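Local structure of cell surface protein (Faecalibacterium prausnitzii A2-165, 4GT6) at residues F156-L162 against R177-A183; T198-C204 against T258-D262; I220-L224 against I236-R242; D169-E175 against I189-R195. The protein is of unknown function but, as an extracellular leucine-rich repeat protein with BspA-type repeats, probably binds other proteins at the bacterial cell surface. All coordinates share one frame; numbering follows the deposited sequence. Where two conformers were deposited one is given.

Contact 1: residues F156-L162 against R177-A183; sequences FSYCYSL and RAFTGTA. With EDO (1,2-ethanediol), chain H; EDO (1,2-ethanediol), chain G.
F156 and F179 meet at the same position of two consecutive coils in the BspA-type leucine-rich repeat solenoid. CA atoms pair S157 with T180 and Y158 with G181, and each segment contains a type I and a type II beta turn.

Backbone bonds tie the coils together. F156 N donates to A178 O, and Y158 N to T180 O at 2.7 Å, nearly straight at 173°. A183 N adds only a weak bond to L162 O.

One side-chain bond joins this ladder. With OG beside its own backbone N (chi1 -58°), S157 donates to R177 O, OG to O 2.6 Å, tilted somewhat from the carbonyl plane. A water bridges S157 OG, to which it donates, and R177 NE, from which it accepts in the conformer given. The Y158 hydroxyl also approaches the R177 guanidinium, but that contact depends on one of two modelled R177 conformers and stays doubtful.

Among aromatic groups, F156 and F179 lie side by side and point the same way. Their planes differ by 19°, yet the centroids are 5.6 Å apart, so the rings are slid past each other with little overlap; the closest atoms are F156 CD2 and F179 CE1, 3.4 Å apart. F179 in turn meets the F201 ring of the next coil, extending a row of phenylalanines.

Finally, T182 OG1 donates to F179 O (2.9 Å), a carbonyl that also accepts from T182 N; in this rotamer the methyl CG2 lies 3.2 Å from F156 O. Beyond it, A183 CB sits 3.3 Å from Y160 O.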
# COMPACT_ATOMS: atom_id res chain seq x y z
N PHE A 156 -2.77 -5.53 -1.11
CA PHE A 156 -3.98 -5.16 -0.39
C PHE A 156 -4.14 -3.67 -0.32
O PHE A 156 -4.82 -3.19 0.60
CB PHE A 156 -3.97 -5.74 1.04
CG PHE A 156 -3.90 -7.25 1.09
CD1 PHE A 156 -5.00 -8.03 0.76
CD2 PHE A 156 -2.72 -7.89 1.46
CE1 PHE A 156 -4.92 -9.44 0.78
CE2 PHE A 156 -2.65 -9.29 1.52
CZ PHE A 156 -3.75 -10.05 1.16
N SER A 157 -3.62 -2.92 -1.30
CA SER A 157 -3.81 -1.47 -1.26
C SER A 157 -5.31 -1.12 -1.20
O SER A 157 -6.10 -1.69 -1.97
CB SER A 157 -3.19 -0.79 -2.47
OG SER A 157 -1.80 -1.07 -2.56
N TYR A 158 -5.69 -0.21 -0.28
CA TYR A 158 -7.06 0.31 -0.12
C TYR A 158 -8.09 -0.78 0.20
O TYR A 158 -9.29 -0.63 -0.07
CB TYR A 158 -7.49 1.15 -1.36
CG TYR A 158 -6.45 2.21 -1.64
CD1 TYR A 158 -6.21 3.24 -0.73
CD2 TYR A 158 -5.62 2.12 -2.75
CE1 TYR A 158 -5.19 4.17 -0.94
CE2 TYR A 158 -4.60 3.05 -2.98
CZ TYR A 158 -4.41 4.09 -2.08
OH TYR A 158 -3.42 5.02 -2.28
N CYS A 159 -7.64 -1.80 0.93
CA CYS A 159 -8.57 -2.77 1.51
C CYS A 159 -9.01 -2.13 2.82
O CYS A 159 -8.44 -2.40 3.88
CB CYS A 159 -7.92 -4.14 1.69
SG CYS A 159 -7.68 -5.01 0.13
N TYR A 160 -10.01 -1.22 2.71
CA TYR A 160 -10.45 -0.35 3.82
C TYR A 160 -10.97 -1.05 5.07
O TYR A 160 -10.98 -0.43 6.14
CB TYR A 160 -11.53 0.63 3.35
CG TYR A 160 -11.07 1.55 2.24
CD1 TYR A 160 -9.87 2.26 2.34
CD2 TYR A 160 -11.88 1.79 1.13
CE1 TYR A 160 -9.46 3.13 1.34
CE2 TYR A 160 -11.48 2.66 0.12
CZ TYR A 160 -10.27 3.32 0.22
OH TYR A 160 -9.88 4.20 -0.76
N SER A 161 -11.43 -2.30 4.95
CA SER A 161 -11.95 -3.05 6.10
C SER A 161 -10.95 -4.02 6.70
O SER A 161 -11.25 -4.65 7.71
CB SER A 161 -13.19 -3.85 5.69
OG SER A 161 -14.17 -2.98 5.17
N LEU A 162 -9.81 -4.20 6.04
CA LEU A 162 -8.82 -5.22 6.41
C LEU A 162 -8.07 -4.77 7.68
O LEU A 162 -7.23 -3.88 7.61
CB LEU A 162 -7.87 -5.47 5.22
CG LEU A 162 -6.76 -6.52 5.40
CD1 LEU A 162 -7.35 -7.91 5.68
CD2 LEU A 162 -5.89 -6.59 4.14
N ARG A 177 3.71 -0.56 -1.31
CA ARG A 177 2.26 -0.30 -1.18
C ARG A 177 1.44 -1.56 -0.85
O ARG A 177 0.21 -1.54 -1.00
CB ARG A 177 1.71 0.37 -2.47
CG ARG A 177 2.53 1.58 -2.96
CD ARG A 177 1.95 2.31 -4.17
NE ARG A 177 0.58 2.78 -3.98
CZ ARG A 177 0.23 3.86 -3.28
NH1 ARG A 177 1.16 4.59 -2.67
NH2 ARG A 177 -1.04 4.21 -3.18
N ALA A 178 2.07 -2.64 -0.35
CA ALA A 178 1.31 -3.89 -0.06
C ALA A 178 0.10 -3.69 0.86
O ALA A 178 -0.94 -4.30 0.61
CB ALA A 178 2.24 -4.93 0.54
N PHE A 179 0.20 -2.81 1.90
CA PHE A 179 -0.92 -2.59 2.83
C PHE A 179 -1.32 -1.13 2.90
O PHE A 179 -1.92 -0.71 3.90
CB PHE A 179 -0.55 -3.09 4.25
CG PHE A 179 -0.27 -4.57 4.26
CD1 PHE A 179 -1.31 -5.49 4.27
CD2 PHE A 179 1.03 -5.05 4.19
CE1 PHE A 179 -1.05 -6.87 4.23
CE2 PHE A 179 1.30 -6.43 4.20
CZ PHE A 179 0.26 -7.32 4.22
N THR A 180 -1.02 -0.35 1.84
CA THR A 180 -1.42 1.07 1.84
C THR A 180 -2.93 1.22 2.09
O THR A 180 -3.73 0.53 1.46
CB THR A 180 -1.08 1.73 0.49
OG1 THR A 180 0.32 1.73 0.30
CG2 THR A 180 -1.58 3.17 0.39
N GLY A 181 -3.30 2.11 3.02
CA GLY A 181 -4.70 2.45 3.23
C GLY A 181 -5.58 1.40 3.87
O GLY A 181 -6.80 1.56 3.87
N THR A 182 -4.98 0.36 4.47
CA THR A 182 -5.74 -0.70 5.13
C THR A 182 -6.14 -0.28 6.56
O THR A 182 -5.64 0.72 7.08
CB THR A 182 -4.96 -2.02 5.14
OG1 THR A 182 -3.73 -1.84 5.84
CG2 THR A 182 -4.70 -2.55 3.73
N ALA A 183 -7.01 -1.06 7.18
CA ALA A 183 -7.51 -0.78 8.54
C ALA A 183 -6.71 -1.55 9.60
O ALA A 183 -7.23 -1.75 10.70
CB ALA A 183 -8.99 -1.16 8.63
C1 EDO H . -8.92 2.52 8.33
O1 EDO H . -8.97 3.58 9.25
C2 EDO H . -8.18 2.96 7.04
O2 EDO H . -6.83 3.38 7.31
C1 EDO G . 0.53 7.99 -1.18
O1 EDO G . 1.33 7.22 -2.06
C2 EDO G . 0.62 7.38 0.24
O2 EDO G . 0.02 6.11 0.25
O HOH W 1 -1.21 0.61 -4.73

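Contact 2: residues T198-C204 against T258-D262; sequences TNAFSEC and THAFD. With EDO (1,2-ethanediol), chain G; EDO (1,2-ethanediol), chain L; EDO (1,2-ethanediol), chain F.
H259 reaches toward the 198-204 turn, and its atoms meet S202, N199 and a bound ethanediol in turn. CB packs on S202 CB at 3.8 Å. With CG beside the backbone N (chi1 -59°), the imidazole projects toward the 198-204 segment, and its ND1 donates to N199 OD1 over 2.8 Å. The acceptor lies close to the ring plane and the N-H...O angle is 157°; the amide is turned 49° from the ring, and the N-H comes in tilted from the carbonyl plane. The bond is consistent with a proton on ND1. CE1 lies 3.4 Å from C2 of a 1,2-ethanediol placed over one ring face, probably from the crystallisation liquor. CD2 and the tip NE2 lie under the same C2, NE2 3.7 Å from it. N199 ND2 donates to O1 of a second ethanediol at 3.0 Å.

A second bridge uses the D262 carboxylate. Its OD2 accepts E203 N (2.8 Å) through the syn lone pair, while OD1 gives that N-H only a weak bond. OD1 has a stronger partner in R237 NH1, a salt bridge that probably steadies the carboxylate; the same R237 NH1 also donates to F201 O and so links both segments.

CA atoms are 5.6 Å apart at S202 and H259 and 6.7 Å at N199 and T258, so every bond here involves a side chain. Both segments carry an Ala-Phe pair inside a type I turn, N199-S202 and H259-D262, the recurring corner of this BspA-type leucine-rich repeat solenoid.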
# COMPACT_ATOMS: atom_id res chain seq x y z
N THR A 198 8.75 0.72 -0.40
CA THR A 198 8.26 2.08 -0.14
C THR A 198 6.75 2.07 0.05
O THR A 198 6.06 1.47 -0.79
CB THR A 198 8.64 2.98 -1.35
OG1 THR A 198 10.02 2.79 -1.70
CG2 THR A 198 8.39 4.42 -1.08
N ASN A 199 6.22 2.76 1.09
CA ASN A 199 4.79 2.94 1.34
C ASN A 199 4.01 1.65 1.59
O ASN A 199 2.78 1.68 1.56
CB ASN A 199 4.15 3.72 0.16
CG ASN A 199 4.56 5.16 0.12
OD1 ASN A 199 4.68 5.81 1.16
ND2 ASN A 199 4.86 5.68 -1.07
N ALA A 200 4.70 0.55 1.95
CA ALA A 200 4.02 -0.72 2.30
C ALA A 200 2.97 -0.50 3.38
O ALA A 200 1.93 -1.14 3.36
CB ALA A 200 5.04 -1.75 2.80
N PHE A 201 3.24 0.45 4.33
CA PHE A 201 2.31 0.73 5.42
C PHE A 201 1.86 2.20 5.44
O PHE A 201 1.39 2.69 6.47
CB PHE A 201 2.93 0.31 6.77
CG PHE A 201 3.18 -1.18 6.82
CD1 PHE A 201 2.12 -2.08 6.93
CD2 PHE A 201 4.47 -1.69 6.69
CE1 PHE A 201 2.35 -3.46 6.95
CE2 PHE A 201 4.71 -3.08 6.71
CZ PHE A 201 3.65 -3.95 6.85
N SER A 202 1.90 2.88 4.28
CA SER A 202 1.41 4.26 4.22
C SER A 202 -0.12 4.27 4.39
O SER A 202 -0.79 3.26 4.13
CB SER A 202 1.82 4.93 2.91
OG SER A 202 1.15 4.31 1.81
N GLU A 203 -0.67 5.38 4.95
CA GLU A 203 -2.11 5.54 5.16
C GLU A 203 -2.75 4.40 6.01
O GLU A 203 -3.89 4.02 5.78
CB GLU A 203 -2.85 5.68 3.80
CG GLU A 203 -2.42 6.90 3.00
CD GLU A 203 -3.15 6.97 1.67
OE1 GLU A 203 -4.37 7.24 1.69
OE2 GLU A 203 -2.54 6.67 0.63
N CYS A 204 -2.01 3.84 6.98
CA CYS A 204 -2.59 2.83 7.87
C CYS A 204 -3.11 3.58 9.09
O CYS A 204 -2.48 3.63 10.15
CB CYS A 204 -1.58 1.75 8.21
SG CYS A 204 -1.27 0.60 6.85
N THR A 258 9.21 8.07 3.47
CA THR A 258 7.97 8.65 2.96
C THR A 258 6.77 8.14 3.77
O THR A 258 6.69 6.95 4.08
CB THR A 258 7.82 8.40 1.44
OG1 THR A 258 6.63 9.03 0.96
CG2 THR A 258 7.81 6.93 1.07
N HIS A 259 5.86 9.06 4.15
CA HIS A 259 4.63 8.80 4.91
C HIS A 259 4.87 8.03 6.24
O HIS A 259 3.94 7.39 6.74
CB HIS A 259 3.62 8.04 4.00
CG HIS A 259 3.27 8.83 2.76
ND1 HIS A 259 3.72 8.45 1.51
CD2 HIS A 259 2.57 9.98 2.65
CE1 HIS A 259 3.27 9.39 0.67
NE2 HIS A 259 2.56 10.31 1.31
N ALA A 260 6.10 8.12 6.83
CA ALA A 260 6.39 7.35 8.06
C ALA A 260 5.49 7.77 9.23
O ALA A 260 5.18 6.94 10.09
CB ALA A 260 7.86 7.50 8.46
N PHE A 261 5.08 9.05 9.26
CA PHE A 261 4.22 9.59 10.33
C PHE A 261 2.91 10.11 9.77
O PHE A 261 2.27 10.94 10.40
CB PHE A 261 4.93 10.73 11.09
CG PHE A 261 6.10 10.39 11.96
CD1 PHE A 261 7.38 10.29 11.42
CD2 PHE A 261 5.95 10.26 13.34
CE1 PHE A 261 8.49 10.02 12.24
CE2 PHE A 261 7.05 9.97 14.16
CZ PHE A 261 8.32 9.86 13.60
N ASP A 262 2.46 9.61 8.62
CA ASP A 262 1.22 10.15 8.08
C ASP A 262 0.03 9.80 8.99
O ASP A 262 0.03 8.76 9.67
CB ASP A 262 0.98 9.73 6.61
CG ASP A 262 0.66 8.26 6.30
OD1 ASP A 262 0.67 7.43 7.22
OD2 ASP A 262 0.38 7.95 5.13
C1 EDO G . 0.53 7.99 -1.18
O1 EDO G . 1.33 7.22 -2.06
C2 EDO G . 0.62 7.38 0.24
O2 EDO G . 0.02 6.11 0.25
C1 EDO L . 6.25 8.33 -2.86
O1 EDO L . 5.89 8.44 -1.50
C2 EDO L . 7.77 8.42 -3.08
O2 EDO L . 8.37 7.20 -2.70
C1 EDO F . 8.52 1.61 3.83
O1 EDO F . 7.97 2.89 3.42
C2 EDO F . 9.94 1.42 3.20
O2 EDO F . 10.75 0.43 3.85

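Contact 3: residues I220-L224 against I236-R242; sequences IDNVL and IRYPSQR
L224 O is gripped by two consecutive backbone donors, I236 N at 2.9 Å and R237 N at 3.2 Å, while L224 N returns a bond to R237 O at 172°. Two residues facing one define a classic beta bulge. I236 has CG1 between its backbone N and carbonyl carbon (chi1 69°), which brings CD1 to 3.7 Å from L224 CD2.

These bonds join strands 224-227 and 233-237, an antiparallel hairpin set into the leucine-rich repeat solenoid: 233-237 also pairs in parallel with strand 253-256 of the following coil.

Beyond the strand end, the extended side chain of R242 reaches back across V223. Its NH1 donates to D221 O at 2.7 Å and only weakly to N222 O. NH2 forms a long salt bridge with the D221 carboxylate, 3.4 Å to OD2; the two planes stand 89° apart, so the carboxylate is not met in the usual coplanar, two-pronged fashion. A second carboxylate, that of D244, pairs with R242 NE.

V223 CG2 approaches the guanidinium obliquely, 3.3 Å from R242 NH1 and 3.7 Å from Y238 CD2. Alongside, P239 CD sits 3.2 Å from N222 O.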
# COMPACT_ATOMS: atom_id res chain seq x y z
N ILE A 220 11.38 -0.98 17.28
CA ILE A 220 12.13 -0.42 18.43
C ILE A 220 11.23 0.60 19.09
O ILE A 220 10.83 1.59 18.45
CB ILE A 220 13.47 0.20 17.94
CG1 ILE A 220 14.34 -0.82 17.19
CG2 ILE A 220 14.21 0.80 19.12
CD1 ILE A 220 15.57 -0.21 16.47
N ASP A 221 10.85 0.34 20.35
CA ASP A 221 9.94 1.23 21.09
C ASP A 221 8.64 1.46 20.25
O ASP A 221 8.20 2.59 20.05
CB ASP A 221 10.65 2.55 21.46
CG ASP A 221 9.80 3.56 22.23
OD1 ASP A 221 9.00 3.14 23.09
OD2 ASP A 221 9.94 4.79 21.96
N ASN A 222 8.08 0.36 19.73
CA ASN A 222 6.81 0.33 18.96
C ASN A 222 6.84 1.24 17.70
O ASN A 222 5.87 1.92 17.39
CB ASN A 222 5.63 0.71 19.87
CG ASN A 222 4.29 0.40 19.25
OD1 ASN A 222 4.17 -0.48 18.42
ND2 ASN A 222 3.27 1.13 19.63
N VAL A 223 7.96 1.27 17.01
CA VAL A 223 8.12 2.04 15.77
C VAL A 223 8.86 1.13 14.82
O VAL A 223 9.79 0.44 15.26
CB VAL A 223 8.88 3.39 16.02
CG1 VAL A 223 9.14 4.12 14.71
CG2 VAL A 223 8.11 4.29 16.98
N LEU A 224 8.45 1.08 13.53
CA LEU A 224 9.13 0.19 12.60
C LEU A 224 10.26 0.92 11.89
O LEU A 224 10.06 2.02 11.37
CB LEU A 224 8.13 -0.36 11.56
CG LEU A 224 8.66 -1.49 10.65
CD1 LEU A 224 9.03 -2.76 11.46
CD2 LEU A 224 7.59 -1.84 9.59
N ILE A 236 10.42 3.91 9.23
CA ILE A 236 9.49 3.68 8.13
C ILE A 236 8.01 3.72 8.56
O ILE A 236 7.18 4.09 7.72
CB ILE A 236 9.86 2.40 7.33
CG1 ILE A 236 9.63 1.10 8.11
CG2 ILE A 236 11.33 2.49 6.70
CD1 ILE A 236 9.85 -0.16 7.25
N ARG A 237 7.66 3.39 9.83
CA ARG A 237 6.26 3.45 10.24
C ARG A 237 6.10 3.72 11.74
O ARG A 237 6.46 2.89 12.58
CB ARG A 237 5.51 2.14 9.86
CG ARG A 237 4.02 2.12 10.21
CD ARG A 237 3.18 2.99 9.27
NE ARG A 237 2.98 4.34 9.81
CZ ARG A 237 2.28 5.30 9.20
NH1 ARG A 237 1.80 5.10 7.98
NH2 ARG A 237 2.07 6.46 9.81
N TYR A 238 5.57 4.90 12.04
CA TYR A 238 5.16 5.29 13.39
C TYR A 238 3.66 4.99 13.46
O TYR A 238 2.94 5.39 12.55
CB TYR A 238 5.48 6.76 13.65
CG TYR A 238 5.12 7.20 15.06
CD1 TYR A 238 3.84 7.66 15.37
CD2 TYR A 238 6.08 7.22 16.07
CE1 TYR A 238 3.51 8.07 16.66
CE2 TYR A 238 5.77 7.65 17.36
CZ TYR A 238 4.49 8.08 17.65
OH TYR A 238 4.18 8.48 18.92
N PRO A 239 3.15 4.28 14.49
CA PRO A 239 1.72 3.89 14.48
C PRO A 239 0.80 5.09 14.64
O PRO A 239 0.96 5.85 15.59
CB PRO A 239 1.58 2.88 15.64
CG PRO A 239 2.88 2.86 16.35
CD PRO A 239 3.87 3.75 15.66
N SER A 240 -0.09 5.32 13.66
CA SER A 240 -0.96 6.52 13.65
C SER A 240 -1.85 6.66 14.88
O SER A 240 -2.19 7.78 15.25
CB SER A 240 -1.84 6.52 12.40
OG SER A 240 -1.03 6.74 11.25
N GLN A 241 -2.23 5.54 15.52
CA GLN A 241 -3.09 5.58 16.69
C GLN A 241 -2.30 5.59 18.01
O GLN A 241 -2.92 5.59 19.09
CB GLN A 241 -4.12 4.43 16.65
CG GLN A 241 -5.15 4.62 15.54
CD GLN A 241 -6.02 5.85 15.76
OE1 GLN A 241 -6.45 6.15 16.87
NE2 GLN A 241 -6.29 6.58 14.71
N ARG A 242 -0.96 5.69 17.95
CA ARG A 242 -0.15 5.78 19.18
C ARG A 242 -0.52 7.07 19.92
O ARG A 242 -0.48 8.16 19.34
CB ARG A 242 1.34 5.73 18.82
CG ARG A 242 2.22 5.73 20.03
CD ARG A 242 3.58 5.26 19.63
NE ARG A 242 4.52 5.46 20.74
CZ ARG A 242 5.74 4.97 20.73
NH1 ARG A 242 6.19 4.28 19.69
NH2 ARG A 242 6.54 5.15 21.78

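Contact 4: residues D169-E175 against I189-R195; sequences DSVTAIE and IPAKVTR
The R195 guanidinium and the E175 carboxylate meet edge to edge, their planes only 15° apart, while A173 CB lies over one guanidinium face, 3.6 Å from R195 NH2. NE donates to E175 OE1 and NH2 to OE2, each over 2.9 Å and each onto a syn lone pair, giving a side-on, two-pronged salt bridge. Bends in both chains bring the groups level: R195 turns at chi3 (70°) and E175 at chi2 (-63°).

The pair belongs to consecutive coils of the leucine-rich repeat solenoid: R195 starts strand 195-196, and E175 directly follows strand 173-174. T194 N to T172 O and I174 N to R195 O, the latter 2.9 Å, tie the two backbones, consistent with a short parallel pairing.

On the inner side the same coils are joined by valines. V171 and V193 lie side by side and point the same way, CG1 of the former 4.0 Å from CG2 of the latter. Across the solenoid interior, I174 CD1 meets I189 CD1 at 3.8 Å.

At the outer turn K192 lays its aliphatic chain over the other coil, with CD 3.2 Å from D169 O. A water bridges D169 O and V171 O, donating to each over 2.6 Å, with K192 N close by.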
# COMPACT_ATOMS: atom_id res chain seq x y z
N ASP A 169 6.05 -17.40 8.27
CA ASP A 169 7.50 -17.36 8.45
C ASP A 169 8.25 -17.35 7.10
O ASP A 169 9.35 -16.82 7.01
CB ASP A 169 7.93 -18.57 9.29
CG ASP A 169 7.40 -18.60 10.72
OD1 ASP A 169 6.91 -17.54 11.21
OD2 ASP A 169 7.50 -19.66 11.37
N SER A 170 7.63 -17.89 6.02
CA SER A 170 8.27 -17.99 4.71
C SER A 170 8.39 -16.63 3.98
O SER A 170 9.14 -16.54 3.01
CB SER A 170 7.54 -19.00 3.84
OG SER A 170 6.15 -18.72 3.75
N VAL A 171 7.67 -15.57 4.43
CA VAL A 171 7.70 -14.29 3.72
C VAL A 171 9.07 -13.60 3.92
O VAL A 171 9.51 -13.40 5.07
CB VAL A 171 6.49 -13.38 4.11
CG1 VAL A 171 6.75 -11.91 3.74
CG2 VAL A 171 5.22 -13.87 3.42
N THR A 172 9.74 -13.26 2.81
CA THR A 172 11.03 -12.57 2.87
C THR A 172 10.93 -11.12 2.42
O THR A 172 11.89 -10.36 2.58
CB THR A 172 12.11 -13.29 2.03
OG1 THR A 172 11.85 -13.07 0.64
CG2 THR A 172 12.21 -14.77 2.35
N ALA A 173 9.80 -10.74 1.79
CA ALA A 173 9.63 -9.38 1.30
C ALA A 173 8.20 -8.94 1.36
O ALA A 173 7.29 -9.73 1.09
CB ALA A 173 10.14 -9.25 -0.14
N ILE A 174 7.99 -7.68 1.74
CA ILE A 174 6.68 -7.02 1.73
C ILE A 174 6.88 -5.90 0.74
O ILE A 174 7.55 -4.92 1.06
CB ILE A 174 6.21 -6.55 3.13
CG1 ILE A 174 6.12 -7.73 4.11
CG2 ILE A 174 4.87 -5.79 3.03
CD1 ILE A 174 6.01 -7.26 5.61
N GLU A 175 6.33 -6.03 -0.47
CA GLU A 175 6.66 -5.09 -1.54
C GLU A 175 5.94 -3.75 -1.42
O GLU A 175 5.07 -3.57 -0.56
CB GLU A 175 6.47 -5.72 -2.95
CG GLU A 175 7.22 -7.04 -3.18
CD GLU A 175 8.75 -7.06 -3.12
OE1 GLU A 175 9.37 -6.03 -2.79
OE2 GLU A 175 9.33 -8.14 -3.39
N ILE A 189 5.95 -8.32 11.76
CA ILE A 189 6.91 -8.59 10.69
C ILE A 189 7.60 -9.92 10.99
O ILE A 189 8.31 -10.00 12.00
CB ILE A 189 7.94 -7.43 10.53
CG1 ILE A 189 7.24 -6.03 10.38
CG2 ILE A 189 8.92 -7.73 9.39
CD1 ILE A 189 6.24 -5.86 9.16
N PRO A 190 7.43 -10.98 10.15
CA PRO A 190 8.10 -12.26 10.46
C PRO A 190 9.62 -12.16 10.31
O PRO A 190 10.15 -11.25 9.65
CB PRO A 190 7.45 -13.25 9.49
CG PRO A 190 6.86 -12.44 8.41
CD PRO A 190 6.58 -11.07 8.94
N ALA A 191 10.35 -13.10 10.95
CA ALA A 191 11.82 -13.12 11.04
C ALA A 191 12.59 -13.05 9.72
O ALA A 191 13.64 -12.41 9.68
CB ALA A 191 12.29 -14.36 11.80
N LYS A 192 12.06 -13.66 8.65
CA LYS A 192 12.80 -13.71 7.39
C LYS A 192 12.60 -12.49 6.48
O LYS A 192 13.16 -12.47 5.38
CB LYS A 192 12.43 -14.99 6.64
CG LYS A 192 13.14 -16.20 7.25
CD LYS A 192 12.47 -17.54 6.95
CE LYS A 192 12.16 -17.79 5.50
NZ LYS A 192 12.92 -18.94 4.96
N VAL A 193 11.84 -11.49 6.91
CA VAL A 193 11.66 -10.31 6.06
C VAL A 193 12.99 -9.53 5.92
O VAL A 193 13.56 -9.07 6.92
CB VAL A 193 10.51 -9.41 6.58
CG1 VAL A 193 10.47 -8.09 5.78
CG2 VAL A 193 9.16 -10.15 6.46
N THR A 194 13.47 -9.37 4.68
CA THR A 194 14.71 -8.63 4.41
C THR A 194 14.46 -7.42 3.52
O THR A 194 15.39 -6.64 3.25
CB THR A 194 15.81 -9.52 3.81
OG1 THR A 194 15.31 -10.07 2.58
CG2 THR A 194 16.29 -10.61 4.79
N ARG A 195 13.20 -7.24 3.07
CA ARG A 195 12.82 -6.09 2.25
C ARG A 195 11.40 -5.67 2.56
O ARG A 195 10.48 -6.49 2.55
CB ARG A 195 12.98 -6.37 0.74
CG ARG A 195 12.44 -5.24 -0.16
CD ARG A 195 12.88 -5.38 -1.61
NE ARG A 195 12.23 -6.51 -2.26
CZ ARG A 195 12.81 -7.68 -2.51
NH1 ARG A 195 14.07 -7.89 -2.17
NH2 ARG A 195 12.12 -8.66 -3.09
O HOH W 2 9.47 -14.26 7.48
O HOH W 3 10.25 -15.79 9.37
O HOH W 4 11.24 -18.15 2.51
O HOH W 5 13.63 -10.44 0.23

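The four contacts lie in one leucine-rich repeat solenoid. Contacts 1 and 4 interleave along the chain and join successive coils at different corners, their centres about 18 Å apart; contact 4 includes parts of the parallel sheet 150-151, 173-174, 195-196, and contact 1 lies in the loops after its first two strands. Contact 2 follows, its centre about 11 Å from that of contact 1, and F179 N to A200 O continues the ladder. It bridges two corners 54 residues apart, and contact 3, about 11 Å away, closes the hairpin between them, with R237 and D262 linking the two. The hairpin opens a second sheet, and L224 packs on I189 of contact 4 where the two parts meet.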